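Local coordinates for DUF3809 domain-containing protein (Deinococcus radiodurans, PDB 3NQN), which is of unknown function but binds calcium and has a sheet-and-helix fold consistent with the Bet v 1-like clan, at residues Q8-R13 with M105-Q110; G34-R39 with L140-K145; E46-E51 with S68-T73; L52-P57 with Q133-R138; A77-L82 with V91-Q96. All blocks are in the same frame, centred on the assembly; numbering follows the deposited sequence.

Interaction 1. Residues Q8-R13 with M105-Q110; sequences QSFTLR and MAFAFQ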
# COMPACT_ATOMS: atom_id res chain seq x y z
N GLN A 8 7.04 23.84 7.13
CA GLN A 8 8.39 24.23 6.72
C GLN A 8 8.30 25.45 5.82
O GLN A 8 7.38 25.57 5.00
CB GLN A 8 9.11 23.08 6.01
CG GLN A 8 10.54 23.38 5.57
CD GLN A 8 11.49 23.69 6.73
OE1 GLN A 8 11.53 24.80 7.24
NE2 GLN A 8 12.29 22.71 7.11
N SER A 9 9.20 26.41 6.04
CA SER A 9 9.26 27.58 5.19
C SER A 9 10.71 27.98 4.96
O SER A 9 11.57 27.83 5.84
CB SER A 9 8.44 28.74 5.75
OG SER A 9 8.66 28.91 7.13
N PHE A 10 10.99 28.46 3.75
CA PHE A 10 12.36 28.78 3.39
C PHE A 10 12.42 29.53 2.08
O PHE A 10 11.45 29.56 1.31
CB PHE A 10 13.19 27.49 3.28
CG PHE A 10 12.66 26.50 2.27
CD1 PHE A 10 11.65 25.60 2.62
CD2 PHE A 10 13.16 26.47 0.98
CE1 PHE A 10 11.15 24.71 1.69
CE2 PHE A 10 12.65 25.58 0.04
CZ PHE A 10 11.65 24.69 0.40
N THR A 11 13.57 30.13 1.82
CA THR A 11 13.81 30.88 0.59
C THR A 11 14.99 30.29 -0.15
O THR A 11 15.87 29.73 0.46
CB THR A 11 14.07 32.38 0.87
OG1 THR A 11 15.10 32.52 1.86
CG2 THR A 11 12.81 33.07 1.34
N LEU A 12 14.97 30.40 -1.47
CA LEU A 12 16.05 29.93 -2.36
C LEU A 12 16.07 30.81 -3.57
O LEU A 12 15.01 31.20 -4.07
CB LEU A 12 15.78 28.51 -2.87
CG LEU A 12 15.81 27.33 -1.94
CD1 LEU A 12 15.41 26.07 -2.73
CD2 LEU A 12 17.21 27.18 -1.33
N ARG A 13 17.25 31.06 -4.11
CA ARG A 13 17.38 31.86 -5.32
C ARG A 13 17.53 30.96 -6.54
O ARG A 13 18.34 30.03 -6.54
CB ARG A 13 18.57 32.81 -5.21
CG ARG A 13 18.84 33.61 -6.48
CD ARG A 13 19.37 34.98 -6.15
NE ARG A 13 19.88 35.69 -7.32
CZ ARG A 13 19.80 37.01 -7.47
NH1 ARG A 13 19.17 37.74 -6.57
NH2 ARG A 13 20.30 37.58 -8.56
N MSE A 105 13.04 32.95 -4.66
CA MSE A 105 11.85 32.14 -4.41
C MSE A 105 11.59 31.96 -2.92
O MSE A 105 12.52 31.86 -2.13
CB MSE A 105 11.99 30.76 -5.08
CG MSE A 105 12.15 30.84 -6.60
SE MSE A 105 12.42 29.13 -7.39
CE MSE A 105 14.09 28.56 -6.53
N ALA A 106 10.32 31.93 -2.56
CA ALA A 106 9.88 31.68 -1.19
C ALA A 106 8.96 30.48 -1.23
O ALA A 106 8.07 30.39 -2.09
CB ALA A 106 9.12 32.91 -0.61
N PHE A 107 9.16 29.57 -0.29
CA PHE A 107 8.34 28.38 -0.16
C PHE A 107 7.82 28.25 1.26
O PHE A 107 8.50 28.61 2.22
CB PHE A 107 9.17 27.13 -0.48
CG PHE A 107 9.69 27.09 -1.89
CD1 PHE A 107 8.94 26.50 -2.89
CD2 PHE A 107 10.94 27.64 -2.21
CE1 PHE A 107 9.40 26.47 -4.21
CE2 PHE A 107 11.41 27.60 -3.51
CZ PHE A 107 10.64 27.02 -4.51
N ALA A 108 6.59 27.73 1.37
CA ALA A 108 6.01 27.32 2.63
C ALA A 108 5.23 26.03 2.35
O ALA A 108 4.42 25.97 1.40
CB ALA A 108 5.07 28.40 3.17
N PHE A 109 5.48 25.00 3.15
CA PHE A 109 4.76 23.73 3.05
C PHE A 109 4.14 23.36 4.36
O PHE A 109 4.72 23.63 5.42
CB PHE A 109 5.68 22.61 2.62
CG PHE A 109 6.13 22.73 1.20
CD1 PHE A 109 5.37 22.18 0.18
CD2 PHE A 109 7.27 23.45 0.88
CE1 PHE A 109 5.74 22.32 -1.13
CE2 PHE A 109 7.66 23.58 -0.44
CZ PHE A 109 6.88 23.01 -1.45
N GLN A 110 2.95 22.77 4.31
CA GLN A 110 2.27 22.28 5.53
C GLN A 110 1.78 20.85 5.28
O GLN A 110 1.35 20.51 4.18
CB GLN A 110 1.10 23.19 5.95
CG GLN A 110 1.43 24.70 6.01
CD GLN A 110 1.38 25.38 4.64
OE1 GLN A 110 0.54 25.07 3.82
NE2 GLN A 110 2.29 26.32 4.41
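Phe10 and Phe107 form the tight part of this contact, a hydrogen-bonded antiparallel pair whose rings sit on the inner face of the sheet. Phe10 CG stands between the backbone N and the carbonyl carbon (chi1 59°), and the ring is set beside Phe107, with Phe107 CB above its face toward the rim, 3.6 Å from Phe10 CZ. The ring planes are 20° apart but slid; Phe10 CE2 still comes within 3.5 Å of Phe107 CD2. At the edge of the Phe109 ring, Phe10 CE1 packs more loosely, 4.2 Å from Phe109 CD2. Strand 5-13 is the outermost of this chain's sheet on this side, strand 104-114 its neighbour, and the aromatic row faces helix 122-153, where Phe10 meets Pro148 and Leu151. Six backbone bonds join Gln8 to Phe109, Phe10 to Phe107 and Leu12 to Met105, among them Phe107 N to Phe10 O at 2.8 Å. Leu12 CB lies 4.0 Å from CE of Met105, a selenomethionine. On the opposite face, Ser9 and Thr11 look to solvent: Thr11 CG2 is 4.2 Å from Ala106 CB, and one Ser9 conformer hydrogen-bonds through OG to Glu7, a known calcium ligand, though this chain binds none here.

Interaction 2. Residues G34-R39 with L140-K145; sequences GVRFLR and LERVAK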
# COMPACT_ATOMS: atom_id res chain seq x y z
N GLY A 34 13.99 16.52 -7.19
CA GLY A 34 14.95 15.96 -6.23
C GLY A 34 14.43 15.81 -4.82
O GLY A 34 15.19 15.56 -3.90
N VAL A 35 13.13 15.97 -4.63
CA VAL A 35 12.55 15.88 -3.28
C VAL A 35 12.48 14.43 -2.80
O VAL A 35 12.07 13.54 -3.53
CB VAL A 35 11.19 16.55 -3.24
CG1 VAL A 35 10.46 16.25 -1.94
CG2 VAL A 35 11.36 18.08 -3.42
N ARG A 36 12.91 14.20 -1.56
CA ARG A 36 12.91 12.87 -0.98
C ARG A 36 11.74 12.69 -0.03
O ARG A 36 11.10 13.67 0.41
CB ARG A 36 14.21 12.61 -0.20
CG ARG A 36 15.50 12.53 -1.06
CD ARG A 36 16.73 12.92 -0.23
NE ARG A 36 17.08 11.92 0.74
CZ ARG A 36 17.65 12.15 1.93
NH1 ARG A 36 17.87 13.39 2.37
NH2 ARG A 36 17.95 11.12 2.71
N PHE A 37 11.46 11.42 0.29
CA PHE A 37 10.45 11.00 1.26
C PHE A 37 9.03 11.18 0.77
O PHE A 37 8.08 11.03 1.55
CB PHE A 37 10.68 11.66 2.62
CG PHE A 37 12.09 11.54 3.10
CD1 PHE A 37 12.63 10.30 3.40
CD2 PHE A 37 12.90 12.67 3.24
CE1 PHE A 37 13.96 10.18 3.85
CE2 PHE A 37 14.21 12.56 3.69
CZ PHE A 37 14.74 11.31 3.99
N LEU A 38 8.88 11.44 -0.53
CA LEU A 38 7.58 11.43 -1.18
C LEU A 38 7.59 10.31 -2.22
O LEU A 38 7.92 10.52 -3.40
CB LEU A 38 7.27 12.79 -1.85
CG LEU A 38 7.10 14.00 -0.91
CD1 LEU A 38 6.74 15.24 -1.73
CD2 LEU A 38 6.06 13.72 0.18
N ARG A 39 7.22 9.11 -1.80
CA ARG A 39 7.31 7.95 -2.67
C ARG A 39 6.17 7.93 -3.70
O ARG A 39 5.06 8.38 -3.42
CB ARG A 39 7.31 6.66 -1.85
CG ARG A 39 7.96 5.46 -2.57
CD ARG A 39 7.87 4.19 -1.76
NE ARG A 39 6.49 3.70 -1.68
CZ ARG A 39 6.10 2.63 -0.98
NH1 ARG A 39 6.99 1.93 -0.26
NH2 ARG A 39 4.82 2.26 -0.97
N LEU A 140 6.22 13.03 9.25
CA LEU A 140 5.90 14.37 8.81
C LEU A 140 7.09 15.32 8.94
O LEU A 140 7.37 16.10 8.03
CB LEU A 140 4.70 14.91 9.58
CG LEU A 140 3.34 14.23 9.35
CD1 LEU A 140 2.25 15.08 10.00
CD2 LEU A 140 3.03 14.03 7.87
N GLU A 141 7.79 15.24 10.06
CA GLU A 141 8.95 16.09 10.31
C GLU A 141 10.12 15.75 9.37
O GLU A 141 10.79 16.66 8.85
CB GLU A 141 9.41 15.97 11.77
CG GLU A 141 8.40 16.59 12.80
CD GLU A 141 8.27 18.13 12.70
OE1 GLU A 141 9.15 18.78 12.06
OE2 GLU A 141 7.29 18.68 13.25
N ARG A 142 10.35 14.46 9.10
CA ARG A 142 11.46 14.07 8.24
C ARG A 142 11.26 14.69 6.84
O ARG A 142 12.19 15.30 6.28
CB ARG A 142 11.54 12.55 8.13
CG ARG A 142 12.81 12.03 7.42
CD ARG A 142 13.99 11.98 8.36
NE ARG A 142 15.06 11.10 7.86
CZ ARG A 142 16.13 11.51 7.17
NH1 ARG A 142 16.30 12.81 6.87
NH2 ARG A 142 17.03 10.62 6.78
N VAL A 143 10.06 14.55 6.29
CA VAL A 143 9.80 15.09 4.96
C VAL A 143 9.88 16.62 4.96
O VAL A 143 10.48 17.21 4.08
CB VAL A 143 8.44 14.59 4.36
CG1 VAL A 143 7.26 15.04 5.20
CG2 VAL A 143 8.30 15.06 2.91
N ALA A 144 9.33 17.24 6.00
CA ALA A 144 9.29 18.71 6.10
C ALA A 144 10.72 19.28 6.22
O ALA A 144 11.11 20.18 5.48
CB ALA A 144 8.43 19.14 7.29
N LYS A 145 11.49 18.69 7.12
CA LYS A 145 12.85 19.13 7.36
C LYS A 145 13.78 18.95 6.17
O LYS A 145 14.74 19.70 6.03
CB LYS A 145 13.42 18.43 8.58
CG LYS A 145 12.83 18.93 9.90
CD LYS A 145 13.42 18.16 11.06
CE LYS A 145 12.78 18.54 12.38
NZ LYS A 145 13.20 17.62 13.47
O HOH W 1 11.70 16.20 1.67
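Phe37, with a left-handed backbone (phi 73°), brings the irregular segment 34-39 up to helix 140-145, its CA 5.6 Å from that of Val143. Its ring is held between two arginine side chains. Arg142 CG sits over the centre of one face, and Arg36 CB lies against the opposite face, toward the rim. Chi2 (82°) bends the Arg142 chain at CD; farther out the guanidinium takes Phe37 CZ over the middle of its face, 3.5 Å from Arg142 CZ, the two planes 48° apart. The like charges of Arg36 NH2 and Arg142 NH2 are 4.2 Å apart, a repulsion probably eased by the salt bridge of Arg36 with Glu149. Arg142 and Val143 each have a second conformer, so their contacts, this one included, are less certain in detail. Deeper in, Leu38 and Val143 cross at about a right angle, Leu38 CD2 3.8 Å from Val143 CG2. No direct hydrogen bond spans the segments; a water donates to both Arg36 O and Val143 O, at 2.9 Å each. This loop, which leads from helix 28-31 to strand 41-43, packs on helix 122-153, while Leu38 and Val143 both reach Leu52 of strand 47-56.

Interaction 3. Residues E46-E51 with S68-T73; sequences EQVWGE and SEIVRT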
# COMPACT_ATOMS: atom_id res chain seq x y z
N GLU A 46 -2.53 18.61 -13.51
CA GLU A 46 -3.65 19.16 -12.76
C GLU A 46 -3.52 18.88 -11.26
O GLU A 46 -3.81 19.74 -10.44
CB GLU A 46 -4.96 18.58 -13.27
CG GLU A 46 -5.37 19.13 -14.64
CD GLU A 46 -5.75 20.59 -14.57
OE1 GLU A 46 -6.90 20.89 -14.15
OE2 GLU A 46 -4.91 21.45 -14.94
N GLN A 47 -3.16 17.66 -10.93
CA GLN A 47 -2.97 17.28 -9.56
C GLN A 47 -1.64 16.57 -9.40
O GLN A 47 -1.05 16.10 -10.37
CB GLN A 47 -4.11 16.37 -9.10
CG GLN A 47 -5.48 17.00 -9.27
CD GLN A 47 -6.62 16.11 -8.81
OE1 GLN A 47 -6.43 14.94 -8.49
NE2 GLN A 47 -7.82 16.67 -8.77
N VAL A 48 -1.16 16.55 -8.17
CA VAL A 48 0.05 15.84 -7.80
C VAL A 48 -0.32 14.84 -6.71
O VAL A 48 -1.17 15.13 -5.85
CB VAL A 48 1.15 16.81 -7.28
CG1 VAL A 48 2.37 16.04 -6.78
CG2 VAL A 48 1.55 17.82 -8.37
N TRP A 49 0.27 13.65 -6.75
CA TRP A 49 -0.02 12.63 -5.75
C TRP A 49 1.18 11.75 -5.44
O TRP A 49 2.17 11.72 -6.19
CB TRP A 49 -1.23 11.78 -6.15
CG TRP A 49 -1.06 11.04 -7.46
CD1 TRP A 49 -0.61 9.76 -7.63
CD2 TRP A 49 -1.38 11.53 -8.76
NE1 TRP A 49 -0.62 9.43 -8.97
CE2 TRP A 49 -1.08 10.50 -9.69
CE3 TRP A 49 -1.87 12.75 -9.25
CZ2 TRP A 49 -1.26 10.64 -11.06
CZ3 TRP A 49 -2.05 12.90 -10.62
CH2 TRP A 49 -1.75 11.85 -11.51
N GLY A 50 1.08 11.03 -4.33
CA GLY A 50 2.15 10.18 -3.88
C GLY A 50 1.83 9.63 -2.52
O GLY A 50 0.66 9.54 -2.14
N GLU A 51 2.86 9.28 -1.76
CA GLU A 51 2.64 8.71 -0.43
C GLU A 51 3.82 8.97 0.48
O GLU A 51 4.94 9.15 0.03
CB GLU A 51 2.36 7.19 -0.56
CG GLU A 51 3.47 6.42 -1.25
CD GLU A 51 3.03 5.06 -1.81
OE1 GLU A 51 1.82 4.74 -1.84
OE2 GLU A 51 3.92 4.32 -2.26
N SER A 68 -2.97 16.37 -4.16
CA SER A 68 -3.17 17.81 -4.08
C SER A 68 -3.40 18.44 -5.46
O SER A 68 -2.83 18.02 -6.45
CB SER A 68 -1.98 18.47 -3.43
OG SER A 68 -1.76 18.00 -2.10
N GLU A 69 -4.23 19.47 -5.48
CA GLU A 69 -4.53 20.22 -6.68
C GLU A 69 -3.44 21.26 -6.90
O GLU A 69 -2.99 21.92 -5.95
CB GLU A 69 -5.89 20.92 -6.50
CG GLU A 69 -6.33 21.79 -7.66
CD GLU A 69 -7.58 22.60 -7.33
OE1 GLU A 69 -8.01 22.59 -6.14
OE2 GLU A 69 -8.12 23.28 -8.24
N ILE A 70 -2.99 21.39 -8.15
CA ILE A 70 -1.99 22.39 -8.50
C ILE A 70 -2.73 23.66 -8.92
O ILE A 70 -3.59 23.62 -9.78
CB ILE A 70 -1.13 21.94 -9.70
CG1 ILE A 70 -0.45 20.61 -9.41
CG2 ILE A 70 -0.08 23.01 -10.04
CD1 ILE A 70 0.10 19.95 -10.69
N VAL A 71 -2.42 24.76 -8.25
CA VAL A 71 -3.07 26.04 -8.52
C VAL A 71 -2.04 27.07 -8.91
O VAL A 71 -1.16 27.39 -8.15
CB VAL A 71 -3.81 26.55 -7.28
CG1 VAL A 71 -4.46 27.91 -7.61
CG2 VAL A 71 -4.88 25.51 -6.80
N ARG A 72 -2.18 27.57 -10.12
CA ARG A 72 -1.28 28.56 -10.67
C ARG A 72 -1.72 29.94 -10.20
O ARG A 72 -2.87 30.32 -10.37
CB ARG A 72 -1.34 28.48 -12.19
CG ARG A 72 -0.50 29.47 -12.94
CD ARG A 72 -0.77 29.35 -14.46
NE ARG A 72 0.16 30.16 -15.24
CZ ARG A 72 0.03 31.47 -15.44
NH1 ARG A 72 -1.00 32.14 -14.92
NH2 ARG A 72 0.93 32.12 -16.17
N THR A 73 -0.78 30.68 -9.64
CA THR A 73 -1.06 32.02 -9.11
C THR A 73 -0.20 33.08 -9.81
O THR A 73 0.73 32.75 -10.53
CB THR A 73 -0.78 32.04 -7.61
OG1 THR A 73 0.58 31.63 -7.39
CG2 THR A 73 -1.73 31.06 -6.89
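Ile70 and Glu46 start the backbone bonding of this hairpin, Ile70 N reaching Glu46 O at 2.9 Å. Two more bonds pair Val48 with Ser68, Val48 N to Ser68 O and Ser68 N to Val48 O, both 2.8 Å. Between them Gln47 and Glu69 form a non-hydrogen-bonded antiparallel pair, where Gln47 CA makes a CA-H...O contact of 3.2 Å with Ser68 O. The strand axes lie 146° apart, antiparallel with a marked twist. The apolar contact is between Val48 and Ile70, whose side chains cross at about a right angle. Ile70 CG1 is anti to its carbonyl carbon (chi1 -57°), and CD1 at the end of that branch meets Val48 CG2 at 3.5 Å and Glu46 C at 3.8 Å. Val48 has a second conformer, so the tightness of the methyl contact is doubtful. An alanine in place of Ile70 would probably leave Val48 CG2 without the CG1 and CD1 it packs on here and open a gap beside the Glu46 carbonyl. The polar ends turn to other partners: Gln47 OE1 bonds Arg67, and Ser68 OG hydrogen-bonds Val93 O. The chemistry is therefore divided: main-chain bonds set the register of strands 47-56 and 60-73, while one aliphatic pair, which also touches Pro28, supplies the side-chain packing, with no side-chain polar bond between the segments.

Interaction 4. Residues L52-P57 with Q133-R138; sequences LLVTVP and QAAAGR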
# COMPACT_ATOMS: atom_id res chain seq x y z
N LEU A 52 3.53 9.10 1.77
CA LEU A 52 4.56 9.17 2.78
C LEU A 52 4.57 7.84 3.50
O LEU A 52 3.52 7.18 3.60
CB LEU A 52 4.27 10.28 3.80
CG LEU A 52 4.31 11.73 3.32
CD1 LEU A 52 3.22 11.96 2.30
CD2 LEU A 52 4.15 12.69 4.52
N LEU A 53 5.74 7.45 4.01
CA LEU A 53 5.88 6.17 4.68
C LEU A 53 5.99 6.34 6.20
O LEU A 53 6.85 7.07 6.69
CB LEU A 53 7.10 5.42 4.16
CG LEU A 53 7.13 5.11 2.64
CD1 LEU A 53 8.38 4.29 2.30
CD2 LEU A 53 5.88 4.37 2.22
N VAL A 54 5.05 5.74 6.92
CA VAL A 54 5.08 5.70 8.37
C VAL A 54 5.53 4.30 8.78
O VAL A 54 4.87 3.30 8.46
CB VAL A 54 3.68 5.97 8.97
CG1 VAL A 54 3.73 5.85 10.52
CG2 VAL A 54 3.18 7.34 8.54
N THR A 55 6.66 4.23 9.47
CA THR A 55 7.23 2.96 9.90
C THR A 55 6.82 2.61 11.31
O THR A 55 7.08 3.36 12.24
CB THR A 55 8.78 2.98 9.82
OG1 THR A 55 9.17 3.24 8.47
CG2 THR A 55 9.36 1.65 10.25
N VAL A 56 6.14 1.47 11.46
CA VAL A 56 5.79 0.98 12.77
C VAL A 56 6.26 -0.45 12.89
O VAL A 56 6.52 -1.11 11.87
CB VAL A 56 4.27 1.09 13.08
CG1 VAL A 56 3.82 2.54 13.01
CG2 VAL A 56 3.44 0.21 12.11
N PRO A 57 6.36 -0.95 14.13
CA PRO A 57 6.80 -2.32 14.28
C PRO A 57 5.85 -3.34 13.66
O PRO A 57 4.63 -3.16 13.67
CB PRO A 57 6.86 -2.51 15.81
CG PRO A 57 7.05 -1.13 16.36
CD PRO A 57 6.31 -0.23 15.42
N GLN A 133 0.98 7.56 16.63
CA GLN A 133 1.09 9.02 16.63
C GLN A 133 2.55 9.48 16.56
O GLN A 133 2.89 10.38 15.80
CB GLN A 133 0.42 9.60 17.87
CG GLN A 133 -1.09 9.44 17.89
CD GLN A 133 -1.72 9.98 19.14
OE1 GLN A 133 -1.03 10.45 20.05
NE2 GLN A 133 -3.04 9.94 19.20
N ALA A 134 3.40 8.83 17.35
CA ALA A 134 4.83 9.16 17.38
C ALA A 134 5.48 8.91 16.02
O ALA A 134 6.26 9.72 15.52
CB ALA A 134 5.54 8.36 18.47
N ALA A 135 5.15 7.77 15.42
CA ALA A 135 5.73 7.38 14.15
C ALA A 135 5.30 8.34 13.04
O ALA A 135 6.11 8.76 12.22
CB ALA A 135 5.32 5.95 13.81
N ALA A 136 4.01 8.66 13.01
CA ALA A 136 3.46 9.56 12.00
C ALA A 136 4.06 10.95 12.15
O ALA A 136 4.32 11.63 11.15
CB ALA A 136 1.93 9.62 12.11
N GLY A 137 4.27 11.37 13.39
CA GLY A 137 4.91 12.66 13.67
C GLY A 137 6.32 12.72 13.13
O GLY A 137 6.73 13.74 12.59
N ARG A 138 7.06 11.61 13.27
CA ARG A 138 8.42 11.53 12.78
C ARG A 138 8.46 11.58 11.28
O ARG A 138 9.37 12.17 10.71
CB ARG A 138 9.10 10.24 13.25
CG ARG A 138 9.56 10.28 14.69
CD ARG A 138 10.50 9.11 14.99
NE ARG A 138 9.79 7.83 15.10
CZ ARG A 138 9.25 7.36 16.23
NH1 ARG A 138 9.32 8.06 17.36
NH2 ARG A 138 8.63 6.19 16.23
O HOH W 2 7.76 6.69 10.64
O HOH W 3 8.75 5.61 12.96
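Where the long C-terminal helix packs against the curved antiparallel sheet, as in Bet v 1-like folds, Val54 of strand 47-56 meets Ala135 and Ala136, and Val56 meets Ala135. The axes of strand 52-56 and helix 133-138 approach to 7.3 Å, a closeness the small alanines probably allow. Ala135 CB is the centre of the contact: it touches Val54 CG1 at 3.7 Å, Val56 CG1 at 3.8 Å and the carbonyl of Thr55, whose O is 3.5 Å away. Val54 CG1 is anti to the backbone N (chi1 177°), and it also lies against the backbone of Ala136, while the other branch, CG2, faces Ala136 CB at 4.4 Å. Two waters join the segments. One, backbone to backbone, accepts from Thr55 N at 2.9 Å and donates to Ala135 O; the other donates to Thr55 O and accepts a long bond from Arg138 NE, in its guanidinium plane. Thr139 adds a direct tie to Leu53 O. Phe128 of the second subunit packs on Val56 and Pro57, so this end of the strand also meets the dimer partner. Side chain meets side chain only through methyl groups, and the waters satisfy the Thr55 amide and carbonyl at the border.

Interaction 5. Residues A77-L82 with V91-Q96; sequences AELRPL and VAVSGQ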
# COMPACT_ATOMS: atom_id res chain seq x y z
N ALA A 77 2.70 29.41 -7.63
CA ALA A 77 1.76 28.30 -7.63
C ALA A 77 1.56 27.79 -6.22
O ALA A 77 2.40 28.04 -5.33
CB ALA A 77 2.28 27.16 -8.52
N GLU A 78 0.47 27.07 -6.01
CA GLU A 78 0.19 26.41 -4.74
C GLU A 78 -0.19 24.96 -4.97
O GLU A 78 -0.62 24.58 -6.07
CB GLU A 78 -1.02 27.03 -4.05
CG GLU A 78 -0.89 28.44 -3.61
CD GLU A 78 -2.18 28.96 -3.01
OE1 GLU A 78 -2.83 28.22 -2.22
OE2 GLU A 78 -2.56 30.09 -3.33
N LEU A 79 -0.05 24.17 -3.91
CA LEU A 79 -0.69 22.86 -3.82
C LEU A 79 -1.77 22.98 -2.78
O LEU A 79 -1.52 23.46 -1.66
CB LEU A 79 0.29 21.76 -3.39
CG LEU A 79 1.43 21.43 -4.34
CD1 LEU A 79 2.22 20.28 -3.78
CD2 LEU A 79 0.91 21.10 -5.75
N ARG A 80 -2.98 22.59 -3.14
CA ARG A 80 -4.10 22.57 -2.22
C ARG A 80 -4.60 21.12 -2.08
O ARG A 80 -4.92 20.49 -3.06
CB ARG A 80 -5.19 23.49 -2.71
CG ARG A 80 -4.79 24.93 -2.64
CD ARG A 80 -5.89 25.84 -3.09
NE ARG A 80 -5.41 27.22 -3.17
CZ ARG A 80 -6.01 28.18 -3.86
NH1 ARG A 80 -7.13 27.94 -4.54
NH2 ARG A 80 -5.49 29.40 -3.87
N PRO A 81 -4.61 20.59 -0.84
CA PRO A 81 -4.86 19.18 -0.59
C PRO A 81 -6.27 18.74 -0.85
O PRO A 81 -7.21 19.50 -0.63
CB PRO A 81 -4.56 19.04 0.92
CG PRO A 81 -4.83 20.36 1.48
CD PRO A 81 -4.40 21.34 0.41
N LEU A 82 -6.42 17.52 -1.35
CA LEU A 82 -7.72 16.91 -1.52
C LEU A 82 -7.99 15.96 -0.37
O LEU A 82 -7.08 15.33 0.17
CB LEU A 82 -7.81 16.18 -2.86
CG LEU A 82 -7.62 17.08 -4.08
CD1 LEU A 82 -7.89 16.30 -5.34
CD2 LEU A 82 -8.53 18.32 -4.00
N VAL A 91 -2.51 11.69 4.20
CA VAL A 91 -1.83 12.95 4.47
C VAL A 91 -2.36 14.05 3.55
O VAL A 91 -2.67 13.79 2.38
CB VAL A 91 -0.29 12.80 4.23
CG1 VAL A 91 0.42 14.17 4.33
CG2 VAL A 91 0.31 11.80 5.20
N ALA A 92 -2.52 15.25 4.12
CA ALA A 92 -2.86 16.47 3.37
C ALA A 92 -1.57 17.27 3.20
O ALA A 92 -0.99 17.70 4.19
CB ALA A 92 -3.85 17.29 4.12
N VAL A 93 -1.14 17.44 1.94
CA VAL A 93 0.06 18.20 1.60
C VAL A 93 -0.33 19.53 0.97
O VAL A 93 -1.01 19.58 -0.07
CB VAL A 93 0.95 17.43 0.63
CG1 VAL A 93 2.18 18.29 0.21
CG2 VAL A 93 1.42 16.10 1.26
N SER A 94 0.03 20.62 1.64
CA SER A 94 -0.25 21.97 1.14
C SER A 94 1.07 22.68 0.94
O SER A 94 2.04 22.39 1.62
CB SER A 94 -1.09 22.76 2.14
OG SER A 94 -2.22 22.05 2.57
N GLY A 95 1.10 23.61 0.00
CA GLY A 95 2.30 24.40 -0.26
C GLY A 95 2.01 25.65 -1.05
O GLY A 95 1.03 25.72 -1.84
N GLN A 96 2.82 26.68 -0.81
CA GLN A 96 2.72 27.92 -1.53
C GLN A 96 4.12 28.35 -1.92
O GLN A 96 5.08 28.21 -1.14
CB GLN A 96 2.05 29.02 -0.69
CG GLN A 96 0.69 28.62 -0.01
CD GLN A 96 0.89 27.81 1.27
OE1 GLN A 96 1.76 28.11 2.07
NE2 GLN A 96 0.04 26.78 1.47
O HOH W 4 -1.98 25.93 -0.43
O HOH W 5 -4.50 14.47 0.28
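Glu78 and Gln96 lay their side chains obliquely across each other, carboxylate and amide planes 74° apart, with Glu78 CG 3.9 Å from Gln96 CG. The carboxylate is gripped side-on by Arg80, two residues along the same strand. Arg80 NE meets Glu78 OE1 at 2.9 Å and Arg80 NH2 meets Glu78 OE2 at 3.1 Å, both from above the carboxylate plane; seen from the guanidinium, OE1 lies in plane at its edge. A water takes the N-H of Gln96 NE2 at 2.9 Å and lies within hydrogen-bonding reach of Glu78 OE1 and Leu79 O; with further acceptors nearby, which of them it serves is not settled. An alanine in place of Glu78 would probably leave the Arg80 guanidinium without its salt-bridge mate and deprive this water of a partner. The Pro81 ring meets the far strand with its CB, 3.7 Å from Ala92 CB. In the backbone, Leu79 and Gly95 are a hydrogen-bonded antiparallel pair, Leu79 N to Gly95 O at 2.8 Å and Gly95 N to Leu79 O at 3.1 Å. Pro81 has no N-H to continue the pairing. In this hairpin, strand 76-81 also bonds to strand 60-73 through Glu78 and Arg80, while strand 90-99 pairs on its other side with strand 104-114, where Gln96 NE2 bonds Gln110 OE1, and Val93 packs on Phe66 and Phe111.

Interactions 1, 3 and 5 join neighbouring strands of one antiparallel sheet and rest on backbone hydrogen bonds; interactions 2 and 4 set helix 122-153 against a loop and a strand, and both bridge polar backbone groups by water. Interaction 4 is the buried one, built from methyl groups, whereas interaction 2 lies at the surface and relies on arginine chains around an aromatic ring. The three strand pairs are only partly buried: aromatic in interaction 1, aliphatic in interaction 3, charged and hydrated on the outer face of interaction 5. Ser68 OG bonding Val93 O ties interactions 3 and 5, Ala108 and Gln96 tie 1 and 5, and Leu52 of 4 packs on Leu38, Leu140 and Val143 of 2.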